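Local coordinates for probable phospholipase A2 homolog 2 (Oryza sativa, PDB 2WG9) that catalyses the calcium-dependent hydrolysis of the 2-acyl ester of membrane phospholipids, releasing a lysophospholipid and a free fatty acid, at the octanoic acid (caprylic acid) site. Numbering follows the deposited sequence.

The octanoic acid (caprylic acid) site. Residues 31, 34, 39-42, 44, 60, 63-64, 83, 109, 112-113. With OCA (octanoic acid (caprylic acid)), chain B; CA (calcium ion), chain C.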
loop_
_atom_site.group_PDB
_atom_site.type_symbol
_atom_site.label_atom_id
_atom_site.label_comp_id
_atom_site.label_asym_id
_atom_site.label_seq_id
_atom_site.Cartn_x
_atom_site.Cartn_y
_atom_site.Cartn_z
ATOM N N ALA A 31 1.076 2.796 11.734
ATOM C CA ALA A 31 1.086 1.734 10.722
ATOM C C ALA A 31 -0.168 0.844 10.677
ATOM O O ALA A 31 -0.730 0.644 9.594
ATOM C CB ALA A 31 2.366 0.881 10.844
ATOM N N LEU A 34 -3.140 3.325 9.562
ATOM C CA LEU A 34 -2.910 4.198 8.411
ATOM C C LEU A 34 -3.961 3.978 7.315
ATOM O O LEU A 34 -4.228 2.836 6.931
ATOM C CB LEU A 34 -1.499 3.944 7.861
ATOM C CG LEU A 34 -0.811 4.936 6.918
ATOM C CD1 LEU A 34 0.697 4.871 7.122
ATOM C CD2 LEU A 34 -1.160 4.674 5.463
ATOM N N TYR A 39 -6.033 3.397 -1.470
ATOM C CA TYR A 39 -5.382 2.075 -1.469
ATOM C C TYR A 39 -4.373 1.791 -0.337
ATOM O O TYR A 39 -4.181 0.637 0.027
ATOM C CB TYR A 39 -4.699 1.806 -2.830
ATOM C CG TYR A 39 -5.661 1.689 -3.997
ATOM C CD1 TYR A 39 -5.977 2.799 -4.788
ATOM C CD2 TYR A 39 -6.253 0.464 -4.314
ATOM C CE1 TYR A 39 -6.869 2.686 -5.870
ATOM C CE2 TYR A 39 -7.150 0.345 -5.385
ATOM C CZ TYR A 39 -7.454 1.455 -6.153
ATOM O OH TYR A 39 -8.338 1.331 -7.212
ATOM N N CYS A 40 -3.710 2.817 0.195
ATOM C CA CYS A 40 -2.648 2.587 1.190
ATOM C C CYS A 40 -3.209 2.345 2.594
ATOM O O CYS A 40 -3.814 3.229 3.203
ATOM C CB CYS A 40 -1.630 3.736 1.216
ATOM S SG CYS A 40 -0.664 3.996 -0.295
ATOM N N GLY A 41 -2.991 1.138 3.102
ATOM C CA GLY A 41 -3.449 0.770 4.433
ATOM C C GLY A 41 -3.747 -0.712 4.505
ATOM O O GLY A 41 -4.050 -1.351 3.494
ATOM N N ILE A 42 -3.665 -1.262 5.707
ATOM C CA ILE A 42 -3.931 -2.676 5.931
ATOM C C ILE A 42 -5.438 -2.920 5.870
ATOM O O ILE A 42 -6.215 -2.180 6.472
ATOM C CB ILE A 42 -3.326 -3.146 7.283
ATOM C CG1 ILE A 42 -1.804 -2.926 7.279
ATOM C CG2 ILE A 42 -3.670 -4.624 7.560
ATOM C CD1 ILE A 42 -1.143 -2.965 8.661
ATOM N N TYR A 44 -7.500 -2.241 3.603
ATOM C CA TYR A 44 -8.080 -1.008 3.100
ATOM C C TYR A 44 -7.681 -0.882 1.632
ATOM O O TYR A 44 -6.490 -0.838 1.315
ATOM C CB TYR A 44 -7.569 0.200 3.899
ATOM C CG TYR A 44 -7.987 1.515 3.292
ATOM C CD1 TYR A 44 -9.312 1.945 3.376
ATOM C CD2 TYR A 44 -7.072 2.318 2.608
ATOM C CE1 TYR A 44 -9.716 3.149 2.813
ATOM C CE2 TYR A 44 -7.468 3.522 2.034
ATOM C CZ TYR A 44 -8.795 3.925 2.140
ATOM O OH TYR A 44 -9.208 5.101 1.572
ATOM N N CYS A 60 0.447 1.498 -3.833
ATOM C CA CYS A 60 -0.418 0.651 -3.012
ATOM C C CYS A 60 -1.481 -0.090 -3.818
ATOM O O CYS A 60 -1.773 -1.267 -3.538
ATOM C CB CYS A 60 -1.081 1.482 -1.916
ATOM S SG CYS A 60 0.105 2.180 -0.752
ATOM N N HIS A 63 0.111 -3.038 -5.293
ATOM C CA HIS A 63 0.402 -4.003 -4.232
ATOM C C HIS A 63 -0.834 -4.799 -3.815
ATOM O O HIS A 63 -0.765 -6.018 -3.670
ATOM C CB HIS A 63 1.025 -3.314 -3.013
ATOM C CG HIS A 63 1.287 -4.245 -1.869
ATOM N ND1 HIS A 63 0.343 -4.518 -0.904
ATOM C CD2 HIS A 63 2.383 -4.969 -1.541
ATOM C CE1 HIS A 63 0.845 -5.375 -0.031
ATOM N NE2 HIS A 63 2.083 -5.660 -0.393
ATOM N N ASP A 64 -1.949 -4.107 -3.601
ATOM C CA ASP A 64 -3.187 -4.746 -3.140
ATOM C C ASP A 64 -3.666 -5.807 -4.121
ATOM O O ASP A 64 -4.039 -6.916 -3.727
ATOM C CB ASP A 64 -4.272 -3.699 -2.895
ATOM C CG ASP A 64 -3.971 -2.830 -1.688
ATOM O OD1 ASP A 64 -2.922 -3.043 -1.046
ATOM O OD2 ASP A 64 -4.772 -1.930 -1.378
ATOM N N LEU A 83 6.739 -3.086 -4.267
ATOM C CA LEU A 83 6.227 -1.946 -3.500
ATOM C C LEU A 83 7.366 -1.038 -3.020
ATOM O O LEU A 83 7.293 0.182 -3.173
ATOM C CB LEU A 83 5.336 -2.405 -2.324
ATOM C CG LEU A 83 4.659 -1.310 -1.476
ATOM C CD1 LEU A 83 3.911 -0.282 -2.327
ATOM C CD2 LEU A 83 3.711 -1.879 -0.443
ATOM N N ILE A 109 5.221 3.181 5.663
ATOM C CA ILE A 109 4.876 2.012 4.855
ATOM C C ILE A 109 6.137 1.205 4.557
ATOM O O ILE A 109 6.147 -0.019 4.711
ATOM C CB ILE A 109 4.161 2.415 3.530
ATOM C CG1 ILE A 109 2.824 3.103 3.848
ATOM C CG2 ILE A 109 3.960 1.186 2.626
ATOM C CD1 ILE A 109 2.246 3.950 2.704
ATOM N N VAL A 112 7.448 -1.190 7.380
ATOM C CA VAL A 112 6.611 -2.389 7.505
ATOM C C VAL A 112 6.856 -3.387 6.376
ATOM O O VAL A 112 6.943 -4.599 6.612
ATOM C CB VAL A 112 5.100 -2.003 7.553
ATOM C CG1 VAL A 112 4.194 -3.232 7.479
ATOM C CG2 VAL A 112 4.798 -1.191 8.810
ATOM N N ILE A 113 6.959 -2.880 5.150
ATOM C CA ILE A 113 7.147 -3.735 3.972
ATOM C C ILE A 113 8.537 -4.398 3.932
ATOM O O ILE A 113 8.668 -5.547 3.500
ATOM C CB ILE A 113 6.789 -2.990 2.647
ATOM C CG1 ILE A 113 5.310 -2.554 2.658
ATOM C CG2 ILE A 113 7.067 -3.868 1.407
ATOM C CD1 ILE A 113 4.281 -3.706 2.870
HETATM C C1 OCA B . -0.848 -1.197 0.666
HETATM C C2 OCA B . 0.413 -0.738 1.402
HETATM C C3 OCA B . 1.020 -1.863 2.238
HETATM C C4 OCA B . 0.212 -2.160 3.504
HETATM C C5 OCA B . 0.186 -0.976 4.484
HETATM C C6 OCA B . 1.387 -1.002 5.427
HETATM C C7 OCA B . 1.042 -0.366 6.774
HETATM C C8 OCA B . 1.758 0.980 6.937
HETATM O O1 OCA B . -1.944 -1.002 1.228
HETATM O O2 OCA B . -0.686 -1.727 -0.452
HETATM CA CA CA C . -4.362 -1.403 0.976
HETATM O O HOH W 1 -5.011 -3.604 1.682
#
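Octanoic acid lies head-in along the substrate channel of this secretory phospholipase A2, its carboxyl group at the calcium and its tail running between the calcium loop and helix 102-125. O1 of the carboxyl group is gripped twice: it binds the calcium at 2.5 Å and accepts a nearly straight hydrogen bond (166°) from Gly41 N. The calcium, modelled as partly occupied, also takes the backbone carbonyls of Tyr39, Gly41 and Tyr44, a water, and OD2 of Asp64 at 2.4 Å, in a distorted six-coordinate shell. Backbone oxygens do the work for both tyrosines; their rings play no part in binding the metal.

The other carboxyl oxygen, O2, lies 3.0 Å from His63 ND1 but well above the ring plane, so any hydrogen bond is strongly bent. With CG anti to the backbone N (chi1 177°), the imidazole swings out from helix 55-68 so that O2 sits over its ND1 corner. O2 also sits 2.7 Å from Asp64 OD1, so a proton probably lies between these two oxygens, on the acid or on the aspartate; the nearby calcium would temper their repulsion. In Asp64, OD2 is the short metal ligand, while OD1, at a longer 3.0 Å from the calcium, meets O2 and the in-plane edge of the His63 ring.

Next, the Cys40–Cys60 disulfide ties the calcium loop to helix 55-68, and Cys60 SG packs on C2 at 3.6 Å. At C3 the chain meets two methyl tips, Leu83 CD2 and Ile113 CD1. Further out, Ile42 lays CG1 and CD1 alongside C7, while Val112 CG1 approaches C6 more loosely. The terminal methyl C8 ends among Ala31, Leu34 CD1 and Ile109, with 3.9 Å to Ile109 CG1.

Almost wholly buried, the fatty acid stands as a short analogue of the released product: calcium, Gly41 N and Asp64 hold its head beside catalytic His63, probably close to where the ester is cleaved, and the greasy channel receives the acyl chain.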